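Local coordinates for protein 1,4-dihydroxy-2-naphthoyl-CoA hydrolase (Escherichia coli, PDB 1VH5) that hydrolyses 1,4-dihydroxy-2-naphthoyl-CoA to 1,4-dihydroxy-2-naphthoate and CoA in menaquinone biosynthesis, and also cleaves a wide range of other acyl-CoA thioesters, at residues I4-I9 and C75-Q80; D27-H32 and E39-V44; F52-G57 and V92-E97; G102-L107 and Q114-E119. All blocks are in the same frame, centred on the assembly; numbering follows the deposited sequence.

In the fold
Two contacts are strand pairings in the antiparallel hotdog sheet: interaction 2 joins strands 29-33 and 38-43, interaction 4 joins 99-106 and 113-121. They share a sheet, 38-43 beside 99-106, with Ala40 O probably accepting from Gly102 N. Each has apolar side chains against helix 57-74 on one face and mainly polar ones on the other. Both are partly buried, centred about 9 and 8 Å from the chain's centre. Interactions 1 and 3 join loops on opposite sides of that centre, each centred about 17 Å from it. Interaction 1, partly buried, relies on charged side chains and touches interaction 4 through Cys75 and Trp116; interaction 3, a surface contact, has one backbone bond and a bridging water.

Interaction 1 (I4-I9 and C75-Q80); sequences IWKRKI and CTEGEQ
Arg7 reaches a type II' beta turn, Glu77 to Gln80, and grips one carbonyl in it end-on: NH1 and NH2 both donate to Gly78 O, each at 2.9 Å. The oxygen lies 4° out of the guanidinium plane, and the NH2 bond falls on a lone pair in the carbonyl plane. Arg7 NH1 also donates to Thr76 OG1 at 3.0 Å, with an N-H...O angle of 160°, while Glu77 CA sits over one face of the guanidinium, toward its rim. Three bonds from two nitrogens should therefore fix both the position and the rotation of this flat group. Lys6 makes the second charged contact, a salt bridge from NZ to the anti lone pair of Glu77 OE2 at 2.7 Å. The Lys6 chain is extended beyond CG, and a water accepting from NZ donates in turn to Gln80 OE1.

One shell further out, Gln80 OE1 also accepts from Glu77 N, tying the two ends of the turn together. Tyr73 O, at the end of helix 57-74, receives bonds from Arg7 NE and Thr76 OG1, so the N-terminal segment is fastened where that helix gives way to the loop before strand 81-91. At the inner end Cys75 meets Ile4 and Trp5, beside the substrate-binding Leu109. There Cys75 SG approaches the ring obliquely, 3.6 Å from Trp5 CE3.

Interaction 2 (D27-H32 and E39-V44); sequences DIRFEH and EATMPV
Torsions bring Glu31 and Thr41 together: Glu31 CG stands anti to its carbonyl carbon and the chain bends at chi2 (-102°), while Thr41 OG1 lies between its own backbone N and carbonyl carbon (chi1 63°). The two side chains cross at about a right angle, and the hydroxyl donates to the anti lone pair of Glu31 OE2 at 2.7 Å. They belong to the beta hairpin of strands 29-33 and 38-43, which contains a classic beta bulge: Glu31 and His32 both face Glu39, whose O accepts from Glu31 N at 2.9 Å and, more weakly, from His32 N at 3.3 Å. Arg29 and Thr41 form the regular hydrogen-bonded pair before the bulge. An alanine in place of Glu31 would probably leave the Thr41 hydroxyl without its carboxylate acceptor and open a gap beside Thr41 CG2. That hydroxyl also meets Arg99, through NE.

The polar end of Glu39 is paired with Arg101 in a salt bridge, its chain crossing His32 on the face that also holds Arg29 and Thr41. The face of Phe30 and Ala40 is apolar and packs against helix 57-74. Ile28 and Met42 run alongside one another, CG1 to CG at 3.8 Å. The methyl of Ala40 sits over one face of the Phe30 ring, a CH-pi contact with CB 4.2 Å from the ring centroid, displaced toward the rim.

Interaction 3 (F52-G57 and V92-E97); sequences FGLLHG and VRSARE
Ala95 O takes the one direct hydrogen bond between the two loops, from Leu55 N at 2.8 Å; the N-H...O angle of 170° makes it nearly straight, with the donor tilted 22° from the carbonyl plane. Leu54 CA lies 3.4 Å from the same oxygen in a CA-H...O contact. A water continues the connection: it donates to Leu55 O at 2.7 Å and accepts from Ala95 N at 3.1 Å, so the backbone N-H and C=O of both Leu55 and Ala95 are used, half directly and half through solvent.

The side chains add a modest apolar contact. Leu54 sends its two methyls to different neighbours, CD1 to Ser94 CB at 3.8 Å and CD2 to Arg96 CB at 4.1 Å, crossing the arginine at about a right angle. Leu55 CB and Ala95 CB stand 4.2 Å apart, and both residues also pack on Val100 of strand 99-106. His56, which follows, caps helix 57-74 at its N-cap position through ND1 to Gly58 N, and its NE2 bonds Ser66 of the second subunit. The contact thus joins the loop leading into the central helix of the hotdog fold to the 92-97 loop, in which Val92, Arg93 and Ser94 belong to the substrate-binding site.

Interaction 4 (G102-L107 and Q114-E119); sequences GVCKPL and QVWQIE
Strands 102-106 and 114-119 run antiparallel at 160°, with reciprocal N-H...O bonds in the hydrogen-bonded pairs Val103-Glu119 and Lys105-Gln117 and a further bond from Leu107 N to Val115 O at 2.7 Å. The non-hydrogen-bonded pairs Cys104-Ile118 and Pro106-Trp116 put their side chains on one face; Val103, Lys105, Gln117 and Glu119 lie on the opposite one. Trp116 CG is anti to the carbonyl carbon (chi1 -69°), and the six-membered ring reaches across to the neighbouring strand. Cys104 SG approaches it obliquely, 3.4 Å from Trp116 CE3 and 53° off the ring normal. Pro106 CB makes an off-centre CH-pi contact, 4.2 Å from the centroid of the six-membered ring of Trp116.

This is the side of the hotdog sheet that wraps helix 57-74: Cys104 packs on Ile67 and Ala71, Trp116 on Ala71, and Ile118 on Ala64. Ile4 and Cys75 also touch the indole. An alanine at Trp116 would probably open a gap among Cys104, Pro106 and Ala71 and leave Gln114 OE1 without the NE1 donor that now meets it at 3.1 Å; that oxygen also has Thr135 as a partner.

The opposite face is mostly polar, Val103 being its apolar member. The Lys105 and Gln117 chains extend together, CE of Lys105 3.5 Å from Gln117 NE2. A shared water accepts from Lys105 NZ at 2.8 Å and from Gln117 NE2 at 3.0 Å.

Interaction 1 (I4-I9 and C75-Q80)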
loop_
_atom_site.group_PDB
_atom_site.type_symbol
_atom_site.label_atom_id
_atom_site.label_comp_id
_atom_site.label_asym_id
_atom_site.label_seq_id
_atom_site.Cartn_x
_atom_site.Cartn_y
_atom_site.Cartn_z
ATOM N N ILE A 4 16.693 13.862 15.357
ATOM C CA ILE A 4 15.827 12.831 15.979
ATOM C C ILE A 4 16.451 11.441 16.005
ATOM O O ILE A 4 16.043 10.590 16.784
ATOM C CB ILE A 4 14.440 12.794 15.290
ATOM C CG1 ILE A 4 14.545 12.227 13.855
ATOM C CG2 ILE A 4 13.737 14.174 15.383
ATOM C CD1 ILE A 4 13.212 12.160 13.161
ATOM N N TRP A 5 17.440 11.180 15.140
ATOM C CA TRP A 5 17.887 9.794 14.976
ATOM C C TRP A 5 18.712 9.322 16.155
ATOM O O TRP A 5 19.469 10.118 16.765
ATOM C CB TRP A 5 18.727 9.595 13.708
ATOM C CG TRP A 5 18.144 10.316 12.512
ATOM C CD1 TRP A 5 18.694 11.368 11.834
ATOM C CD2 TRP A 5 16.896 10.031 11.859
ATOM N NE1 TRP A 5 17.863 11.767 10.821
ATOM C CE2 TRP A 5 16.753 10.965 10.811
ATOM C CE3 TRP A 5 15.872 9.100 12.079
ATOM C CZ2 TRP A 5 15.649 10.983 9.971
ATOM C CZ3 TRP A 5 14.757 9.127 11.251
ATOM C CH2 TRP A 5 14.665 10.061 10.199
ATOM N N LYS A 6 18.572 8.033 16.455
ATOM C CA LYS A 6 19.404 7.339 17.448
ATOM C C LYS A 6 20.455 6.448 16.826
ATOM O O LYS A 6 21.347 5.941 17.511
ATOM C CB LYS A 6 18.555 6.513 18.397
ATOM C CG LYS A 6 17.675 7.336 19.298
ATOM C CD LYS A 6 17.050 6.406 20.309
ATOM C CE LYS A 6 16.187 7.106 21.299
ATOM N NZ LYS A 6 15.943 6.066 22.326
ATOM N N ARG A 7 20.364 6.260 15.522
ATOM C CA ARG A 7 21.309 5.419 14.805
ATOM C C ARG A 7 21.825 6.227 13.658
ATOM O O ARG A 7 21.101 7.012 13.060
ATOM C CB ARG A 7 20.645 4.168 14.232
ATOM C CG ARG A 7 19.931 3.263 15.210
ATOM C CD ARG A 7 19.347 2.035 14.556
ATOM N NE ARG A 7 18.396 1.305 15.383
ATOM C CZ ARG A 7 18.700 0.334 16.226
ATOM N NH1 ARG A 7 17.745 -0.258 16.917
ATOM N NH2 ARG A 7 19.966 -0.077 16.377
ATOM N N LYS A 8 23.092 6.016 13.322
ATOM C CA LYS A 8 23.646 6.647 12.128
ATOM C C LYS A 8 23.590 5.658 10.959
ATOM O O LYS A 8 23.833 4.466 11.112
ATOM C CB LYS A 8 25.085 7.132 12.389
ATOM C CG LYS A 8 25.637 8.070 11.309
ATOM C CD LYS A 8 25.202 9.517 11.537
ATOM C CE LYS A 8 26.269 10.342 12.252
ATOM N NZ LYS A 8 25.749 11.697 12.581
ATOM N N ILE A 9 23.220 6.162 9.799
ATOM C CA ILE A 9 23.228 5.371 8.576
ATOM C C ILE A 9 23.578 6.267 7.396
ATOM O O ILE A 9 23.219 7.440 7.378
ATOM C CB ILE A 9 21.849 4.636 8.390
ATOM C CG1 ILE A 9 21.995 3.429 7.463
ATOM C CG2 ILE A 9 20.731 5.590 7.924
ATOM C CD1 ILE A 9 20.779 2.491 7.511
ATOM N N CYS A 75 15.041 5.649 14.882
ATOM C CA CYS A 75 14.735 6.368 16.124
ATOM C C CYS A 75 14.682 5.413 17.319
ATOM O O CYS A 75 14.204 5.793 18.398
ATOM C CB CYS A 75 13.448 7.190 16.014
ATOM S SG CYS A 75 13.613 8.565 14.843
ATOM N N THR A 76 15.150 4.183 17.123
ATOM C CA THR A 76 15.319 3.232 18.242
ATOM C C THR A 76 16.801 2.947 18.418
ATOM O O THR A 76 17.633 3.416 17.624
ATOM C CB THR A 76 14.550 1.895 18.021
ATOM O OG1 THR A 76 15.116 1.190 16.898
ATOM C CG2 THR A 76 13.064 2.121 17.751
ATOM N N GLU A 77 17.139 2.162 19.439
ATOM C CA GLU A 77 18.555 1.876 19.674
ATOM C C GLU A 77 18.819 0.423 20.059
ATOM O O GLU A 77 17.900 -0.304 20.445
ATOM C CB GLU A 77 19.162 2.880 20.671
ATOM C CG GLU A 77 18.505 2.934 22.044
ATOM C CD GLU A 77 19.078 4.091 22.866
ATOM O OE1 GLU A 77 20.239 3.972 23.281
ATOM O OE2 GLU A 77 18.384 5.097 23.103
ATOM N N GLY A 78 20.073 -0.008 19.919
ATOM C CA GLY A 78 20.442 -1.398 20.170
ATOM C C GLY A 78 19.619 -2.406 19.375
ATOM O O GLY A 78 19.449 -2.257 18.178
ATOM N N GLU A 79 19.118 -3.435 20.039
ATOM C CA GLU A 79 18.369 -4.484 19.350
ATOM C C GLU A 79 16.862 -4.194 19.272
ATOM O O GLU A 79 16.082 -5.076 18.907
ATOM C CB GLU A 79 18.597 -5.855 20.002
ATOM C CG GLU A 79 20.037 -6.346 19.990
ATOM C CD GLU A 79 20.633 -6.423 18.593
ATOM O OE1 GLU A 79 21.627 -5.714 18.328
ATOM O OE2 GLU A 79 20.111 -7.191 17.742
ATOM N N GLN A 80 16.446 -2.991 19.660
ATOM C CA GLN A 80 15.055 -2.564 19.500
ATOM C C GLN A 80 14.687 -2.548 18.036
ATOM O O GLN A 80 15.541 -2.372 17.147
ATOM C CB GLN A 80 14.852 -1.156 20.027
ATOM C CG GLN A 80 14.854 -1.075 21.523
ATOM C CD GLN A 80 14.652 0.336 22.011
ATOM O OE1 GLN A 80 15.030 1.308 21.343
ATOM N NE2 GLN A 80 14.145 0.454 23.207
HETATM O O HOH W 1 14.324 3.929 21.428
#

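Interaction 2 (D27-H32 and E39-V44)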
loop_
_atom_site.group_PDB
_atom_site.type_symbol
_atom_site.label_atom_id
_atom_site.label_comp_id
_atom_site.label_asym_id
_atom_site.label_seq_id
_atom_site.Cartn_x
_atom_site.Cartn_y
_atom_site.Cartn_z
ATOM N N ASP A 27 12.185 -0.085 -7.218
ATOM C CA ASP A 27 13.163 1.007 -7.385
ATOM C C ASP A 27 12.873 2.193 -6.487
ATOM O O ASP A 27 13.026 3.334 -6.895
ATOM C CB ASP A 27 13.231 1.463 -8.862
ATOM C CG ASP A 27 14.421 2.368 -9.170
ATOM O OD1 ASP A 27 14.233 3.299 -9.996
ATOM O OD2 ASP A 27 15.544 2.206 -8.639
ATOM N N ILE A 28 12.436 1.902 -5.270
ATOM C CA ILE A 28 12.382 2.951 -4.267
ATOM C C ILE A 28 13.825 3.301 -3.856
ATOM O O ILE A 28 14.610 2.389 -3.528
ATOM C CB ILE A 28 11.501 2.478 -3.089
ATOM C CG1 ILE A 28 10.038 2.424 -3.558
ATOM C CG2 ILE A 28 11.613 3.434 -1.906
ATOM C CD1 ILE A 28 9.079 1.633 -2.606
ATOM N N ARG A 29 14.151 4.598 -3.868
ATOM C CA ARG A 29 15.510 5.059 -3.601
ATOM C C ARG A 29 15.438 6.114 -2.501
ATOM O O ARG A 29 14.816 7.166 -2.675
ATOM C CB ARG A 29 16.113 5.731 -4.849
ATOM C CG ARG A 29 16.022 4.991 -6.165
ATOM C CD ARG A 29 16.980 5.527 -7.228
ATOM N NE ARG A 29 16.747 4.934 -8.544
ATOM C CZ ARG A 29 16.665 5.603 -9.694
ATOM N NH1 ARG A 29 16.450 4.942 -10.828
ATOM N NH2 ARG A 29 16.778 6.925 -9.714
ATOM N N PHE A 30 16.132 5.866 -1.393
ATOM C CA PHE A 30 16.323 6.932 -0.395
ATOM C C PHE A 30 17.262 8.019 -0.942
ATOM O O PHE A 30 18.303 7.707 -1.516
ATOM C CB PHE A 30 16.839 6.337 0.934
ATOM C CG PHE A 30 15.792 5.530 1.626
ATOM C CD1 PHE A 30 15.577 4.182 1.316
ATOM C CD2 PHE A 30 14.955 6.129 2.534
ATOM C CE1 PHE A 30 14.547 3.450 1.925
ATOM C CE2 PHE A 30 13.908 5.425 3.120
ATOM C CZ PHE A 30 13.730 4.091 2.855
ATOM N N GLU A 31 16.860 9.267 -0.788
ATOM C CA GLU A 31 17.542 10.411 -1.397
ATOM C C GLU A 31 18.100 11.392 -0.392
ATOM O O GLU A 31 19.004 12.176 -0.729
ATOM C CB GLU A 31 16.558 11.207 -2.237
ATOM C CG GLU A 31 15.804 10.423 -3.282
ATOM C CD GLU A 31 16.358 10.612 -4.671
ATOM O OE1 GLU A 31 17.304 11.405 -4.829
ATOM O OE2 GLU A 31 15.836 9.986 -5.598
ATOM N N HIS A 32 17.518 11.480 0.804
ATOM C CA HIS A 32 17.928 12.514 1.735
ATOM C C HIS A 32 17.627 12.100 3.159
ATOM O O HIS A 32 16.503 11.659 3.451
ATOM C CB HIS A 32 17.226 13.833 1.383
ATOM C CG HIS A 32 17.454 14.928 2.372
ATOM N ND1 HIS A 32 18.647 15.611 2.446
ATOM C CD2 HIS A 32 16.644 15.484 3.305
ATOM C CE1 HIS A 32 18.568 16.523 3.400
ATOM N NE2 HIS A 32 17.360 16.470 3.930
ATOM N N GLU A 39 13.659 11.300 3.106
ATOM C CA GLU A 39 12.999 11.339 1.796
ATOM C C GLU A 39 13.453 10.187 0.918
ATOM O O GLU A 39 14.630 9.791 0.914
ATOM C CB GLU A 39 13.293 12.633 1.018
ATOM C CG GLU A 39 13.058 13.899 1.808
ATOM C CD GLU A 39 13.389 15.169 1.041
ATOM O OE1 GLU A 39 13.849 15.082 -0.127
ATOM O OE2 GLU A 39 13.168 16.263 1.619
ATOM N N ALA A 40 12.488 9.645 0.165
ATOM C CA ALA A 40 12.782 8.640 -0.842
ATOM C C ALA A 40 11.916 8.870 -2.069
ATOM O O ALA A 40 10.801 9.405 -1.961
ATOM C CB ALA A 40 12.577 7.277 -0.306
ATOM N N THR A 41 12.404 8.445 -3.236
ATOM C CA THR A 41 11.595 8.528 -4.453
ATOM C C THR A 41 11.257 7.150 -5.017
ATOM O O THR A 41 11.830 6.157 -4.663
ATOM C CB THR A 41 12.290 9.351 -5.548
ATOM O OG1 THR A 41 13.514 8.689 -5.915
ATOM C CG2 THR A 41 12.635 10.754 -5.063
ATOM N N MET A 42 10.283 7.138 -5.925
ATOM C CA MET A 42 9.777 5.916 -6.558
ATOM C C MET A 42 9.267 6.265 -7.939
ATOM O O MET A 42 8.603 7.282 -8.115
ATOM C CB MET A 42 8.635 5.322 -5.727
ATOM C CG MET A 42 7.978 4.026 -6.253
ATOM S SD MET A 42 6.633 3.459 -5.219
ATOM C CE MET A 42 5.513 4.694 -5.534
ATOM N N PRO A 43 9.577 5.425 -8.938
ATOM C CA PRO A 43 9.111 5.740 -10.290
ATOM C C PRO A 43 7.621 5.457 -10.416
ATOM O O PRO A 43 7.072 4.595 -9.695
ATOM C CB PRO A 43 9.894 4.739 -11.164
ATOM C CG PRO A 43 10.083 3.546 -10.281
ATOM C CD PRO A 43 10.312 4.153 -8.901
ATOM N N VAL A 44 6.988 6.203 -11.309
ATOM C CA VAL A 44 5.637 5.929 -11.783
ATOM C C VAL A 44 5.876 5.155 -13.083
ATOM O O VAL A 44 6.199 5.729 -14.115
ATOM C CB VAL A 44 4.797 7.215 -12.011
ATOM C CG1 VAL A 44 3.374 6.851 -12.430
ATOM C CG2 VAL A 44 4.787 8.124 -10.771
#

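Interaction 3 (F52-G57 and V92-E97)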
loop_
_atom_site.group_PDB
_atom_site.type_symbol
_atom_site.label_atom_id
_atom_site.label_comp_id
_atom_site.label_asym_id
_atom_site.label_seq_id
_atom_site.Cartn_x
_atom_site.Cartn_y
_atom_site.Cartn_z
ATOM N N PHE A 52 -4.951 1.773 -15.634
ATOM C CA PHE A 52 -5.286 2.935 -16.441
ATOM C C PHE A 52 -4.115 3.892 -16.603
ATOM O O PHE A 52 -4.274 4.998 -17.090
ATOM C CB PHE A 52 -6.543 3.579 -15.872
ATOM C CG PHE A 52 -7.661 2.582 -15.714
ATOM C CD1 PHE A 52 -8.373 2.155 -16.838
ATOM C CD2 PHE A 52 -7.938 2.008 -14.472
ATOM C CE1 PHE A 52 -9.388 1.225 -16.728
ATOM C CE2 PHE A 52 -8.953 1.052 -14.343
ATOM C CZ PHE A 52 -9.670 0.652 -15.484
ATOM N N GLY A 53 -2.929 3.449 -16.211
ATOM C CA GLY A 53 -1.717 4.211 -16.473
ATOM C C GLY A 53 -1.354 5.264 -15.436
ATOM O O GLY A 53 -0.441 6.036 -15.648
ATOM N N LEU A 54 -2.085 5.304 -14.329
ATOM C CA LEU A 54 -1.757 6.215 -13.246
ATOM C C LEU A 54 -1.069 5.470 -12.117
ATOM O O LEU A 54 -1.224 4.261 -11.977
ATOM C CB LEU A 54 -3.002 6.878 -12.683
ATOM C CG LEU A 54 -3.943 7.565 -13.679
ATOM C CD1 LEU A 54 -5.174 8.176 -13.013
ATOM C CD2 LEU A 54 -3.208 8.634 -14.440
ATOM N N LEU A 55 -0.337 6.205 -11.282
ATOM C CA LEU A 55 0.246 5.606 -10.096
ATOM C C LEU A 55 -0.801 4.909 -9.255
ATOM O O LEU A 55 -1.851 5.502 -8.946
ATOM C CB LEU A 55 0.895 6.711 -9.267
ATOM C CG LEU A 55 1.558 6.270 -7.959
ATOM C CD1 LEU A 55 2.693 5.286 -8.120
ATOM C CD2 LEU A 55 1.980 7.610 -7.260
ATOM N N HIS A 56 -0.522 3.673 -8.880
ATOM C CA HIS A 56 -1.428 2.872 -8.074
ATOM C C HIS A 56 -1.425 3.451 -6.656
ATOM O O HIS A 56 -0.368 3.658 -6.068
ATOM C CB HIS A 56 -0.891 1.448 -8.062
ATOM C CG HIS A 56 -1.891 0.420 -7.615
ATOM N ND1 HIS A 56 -2.391 0.358 -6.325
ATOM C CD2 HIS A 56 -2.361 -0.679 -8.256
ATOM C CE1 HIS A 56 -3.191 -0.695 -6.222
ATOM N NE2 HIS A 56 -3.200 -1.336 -7.385
ATOM N N GLY A 57 -2.603 3.632 -6.057
ATOM C CA GLY A 57 -2.712 4.147 -4.684
ATOM C C GLY A 57 -1.966 3.252 -3.700
ATOM O O GLY A 57 -1.370 3.734 -2.717
ATOM N N VAL A 92 -4.927 12.401 -3.142
ATOM C CA VAL A 92 -5.468 13.714 -3.531
ATOM C C VAL A 92 -5.213 14.143 -4.950
ATOM O O VAL A 92 -5.939 14.994 -5.473
ATOM C CB VAL A 92 -5.114 14.843 -2.569
ATOM C CG1 VAL A 92 -5.793 14.612 -1.217
ATOM C CG2 VAL A 92 -3.638 14.975 -2.420
ATOM N N ARG A 93 -4.193 13.569 -5.580
ATOM C CA ARG A 93 -3.908 13.878 -6.972
ATOM C C ARG A 93 -3.226 12.679 -7.611
ATOM O O ARG A 93 -2.398 12.012 -6.979
ATOM C CB ARG A 93 -3.001 15.110 -7.046
ATOM C CG ARG A 93 -2.521 15.495 -8.478
ATOM C CD ARG A 93 -1.536 16.664 -8.504
ATOM N NE ARG A 93 -2.157 17.947 -8.185
ATOM C CZ ARG A 93 -2.752 18.735 -9.082
ATOM N NH1 ARG A 93 -3.285 19.883 -8.694
ATOM N NH2 ARG A 93 -2.829 18.365 -10.353
ATOM N N SER A 94 -3.578 12.394 -8.857
ATOM C CA SER A 94 -2.935 11.309 -9.593
ATOM C C SER A 94 -1.567 11.705 -10.088
ATOM O O SER A 94 -1.218 12.893 -10.130
ATOM C CB SER A 94 -3.826 10.884 -10.753
ATOM O OG SER A 94 -3.912 11.938 -11.705
ATOM N N ALA A 95 -0.754 10.706 -10.407
ATOM C CA ALA A 95 0.547 10.943 -11.040
ATOM C C ALA A 95 0.673 9.945 -12.196
ATOM O O ALA A 95 0.105 8.862 -12.135
ATOM C CB ALA A 95 1.670 10.765 -10.050
ATOM N N ARG A 96 1.409 10.301 -13.244
ATOM C CA ARG A 96 1.424 9.455 -14.427
ATOM C C ARG A 96 2.802 9.214 -15.002
ATOM O O ARG A 96 2.953 8.375 -15.881
ATOM C CB ARG A 96 0.504 10.032 -15.508
ATOM C CG ARG A 96 1.088 11.253 -16.261
ATOM C CD ARG A 96 1.789 10.853 -17.553
ATOM N NE ARG A 96 1.712 11.833 -18.637
ATOM C CZ ARG A 96 2.339 11.686 -19.801
ATOM N NH1 ARG A 96 2.232 12.615 -20.744
ATOM N NH2 ARG A 96 3.077 10.598 -20.025
ATOM N N GLU A 97 3.798 9.942 -14.491
ATOM C CA GLU A 97 5.152 9.839 -15.044
ATOM C C GLU A 97 6.184 10.378 -14.078
ATOM O O GLU A 97 5.848 10.900 -13.005
ATOM C CB GLU A 97 5.238 10.545 -16.387
ATOM C CG GLU A 97 5.133 12.047 -16.250
ATOM C CD GLU A 97 4.704 12.761 -17.515
ATOM O OE1 GLU A 97 5.213 12.423 -18.610
ATOM O OE2 GLU A 97 3.862 13.678 -17.409
HETATM O O HOH W 2 -2.312 8.161 -9.407
#

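Interaction 4 (G102-L107 and Q114-E119)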
loop_
_atom_site.group_PDB
_atom_site.type_symbol
_atom_site.label_atom_id
_atom_site.label_comp_id
_atom_site.label_asym_id
_atom_site.label_seq_id
_atom_site.Cartn_x
_atom_site.Cartn_y
_atom_site.Cartn_z
ATOM N N GLY A 102 8.451 10.832 -1.464
ATOM C CA GLY A 102 7.878 10.847 -0.125
ATOM C C GLY A 102 8.780 11.573 0.851
ATOM O O GLY A 102 10.006 11.355 0.861
ATOM N N VAL A 103 8.148 12.404 1.665
ATOM C CA VAL A 103 8.839 13.211 2.663
ATOM C C VAL A 103 8.228 12.809 4.007
ATOM O O VAL A 103 7.035 13.013 4.217
ATOM C CB VAL A 103 8.619 14.757 2.445
ATOM C CG1 VAL A 103 9.360 15.542 3.488
ATOM C CG2 VAL A 103 9.057 15.204 1.024
ATOM N N CYS A 104 9.037 12.221 4.883
ATOM C CA CYS A 104 8.531 11.635 6.126
ATOM C C CYS A 104 9.056 12.466 7.298
ATOM O O CYS A 104 10.272 12.730 7.375
ATOM C CB CYS A 104 9.073 10.199 6.207
ATOM S SG CYS A 104 8.700 9.298 7.723
ATOM N N LYS A 105 8.161 12.858 8.201
ATOM C CA LYS A 105 8.536 13.602 9.416
ATOM C C LYS A 105 7.806 12.956 10.629
ATOM O O LYS A 105 6.735 12.387 10.475
ATOM C CB LYS A 105 8.135 15.080 9.289
ATOM C CG LYS A 105 6.666 15.377 9.590
ATOM C CD LYS A 105 6.431 16.883 9.562
ATOM C CE LYS A 105 4.986 17.200 9.926
ATOM N NZ LYS A 105 4.681 18.662 9.827
ATOM N N PRO A 106 8.362 13.035 11.827
ATOM C CA PRO A 106 7.687 12.460 12.992
ATOM C C PRO A 106 6.529 13.335 13.482
ATOM O O PRO A 106 6.636 14.568 13.489
ATOM C CB PRO A 106 8.793 12.407 14.043
ATOM C CG PRO A 106 9.633 13.609 13.721
ATOM C CD PRO A 106 9.655 13.660 12.196
ATOM N N LEU A 107 5.440 12.697 13.899
ATOM C CA LEU A 107 4.381 13.372 14.665
ATOM C C LEU A 107 4.534 13.020 16.137
ATOM O O LEU A 107 4.157 13.825 17.006
ATOM C CB LEU A 107 2.984 12.995 14.170
ATOM C CG LEU A 107 2.661 13.394 12.735
ATOM C CD1 LEU A 107 1.199 13.055 12.421
ATOM C CD2 LEU A 107 2.973 14.863 12.410
ATOM N N GLN A 114 5.261 5.182 17.871
ATOM C CA GLN A 114 5.637 6.336 17.062
ATOM C C GLN A 114 4.511 6.604 16.076
ATOM O O GLN A 114 3.766 5.689 15.688
ATOM C CB GLN A 114 6.932 6.086 16.262
ATOM C CG GLN A 114 8.064 5.509 17.074
ATOM C CD GLN A 114 9.149 4.956 16.187
ATOM O OE1 GLN A 114 8.882 4.456 15.081
ATOM N NE2 GLN A 114 10.402 5.012 16.676
ATOM N N VAL A 115 4.420 7.846 15.647
ATOM C CA VAL A 115 3.548 8.198 14.539
ATOM C C VAL A 115 4.340 9.036 13.557
ATOM O O VAL A 115 5.001 10.005 13.947
ATOM C CB VAL A 115 2.309 8.980 15.019
ATOM C CG1 VAL A 115 1.363 9.372 13.826
ATOM C CG2 VAL A 115 1.560 8.179 16.109
ATOM N N TRP A 116 4.287 8.629 12.285
ATOM C CA TRP A 116 5.031 9.262 11.207
ATOM C C TRP A 116 4.031 9.830 10.205
ATOM O O TRP A 116 3.017 9.168 9.907
ATOM C CB TRP A 116 5.905 8.196 10.528
ATOM C CG TRP A 116 7.014 7.715 11.403
ATOM C CD1 TRP A 116 7.031 6.630 12.209
ATOM C CD2 TRP A 116 8.233 8.410 11.645
ATOM N NE1 TRP A 116 8.228 6.550 12.898
ATOM C CE2 TRP A 116 8.968 7.659 12.588
ATOM C CE3 TRP A 116 8.783 9.607 11.151
ATOM C CZ2 TRP A 116 10.240 8.039 13.030
ATOM C CZ3 TRP A 116 10.067 9.987 11.584
ATOM C CH2 TRP A 116 10.771 9.195 12.518
ATOM N N GLN A 117 4.315 11.016 9.668
ATOM C CA GLN A 117 3.524 11.573 8.572
ATOM C C GLN A 117 4.381 11.491 7.310
ATOM O O GLN A 117 5.546 11.958 7.280
ATOM C CB GLN A 117 3.147 13.001 8.877
ATOM C CG GLN A 117 2.208 13.679 7.836
ATOM C CD GLN A 117 1.608 14.949 8.431
ATOM O OE1 GLN A 117 0.664 14.898 9.215
ATOM N NE2 GLN A 117 2.194 16.060 8.117
ATOM N N ILE A 118 3.829 10.904 6.243
ATOM C CA ILE A 118 4.549 10.874 4.989
ATOM C C ILE A 118 3.681 11.533 3.917
ATOM O O ILE A 118 2.552 11.087 3.644
ATOM C CB ILE A 118 4.941 9.457 4.534
ATOM C CG1 ILE A 118 5.630 8.643 5.645
ATOM C CG2 ILE A 118 5.814 9.606 3.255
ATOM C CD1 ILE A 118 4.657 7.917 6.589
ATOM N N GLU A 119 4.213 12.597 3.302
ATOM C CA GLU A 119 3.526 13.256 2.198
ATOM C C GLU A 119 4.268 12.903 0.912
ATOM O O GLU A 119 5.511 12.899 0.877
ATOM C CB GLU A 119 3.478 14.774 2.409
ATOM C CG GLU A 119 2.553 15.238 3.537
ATOM C CD GLU A 119 2.557 16.763 3.716
ATOM O OE1 GLU A 119 3.627 17.408 3.549
ATOM O OE2 GLU A 119 1.487 17.339 4.029
HETATM O O HOH W 3 1.933 18.782 9.254
#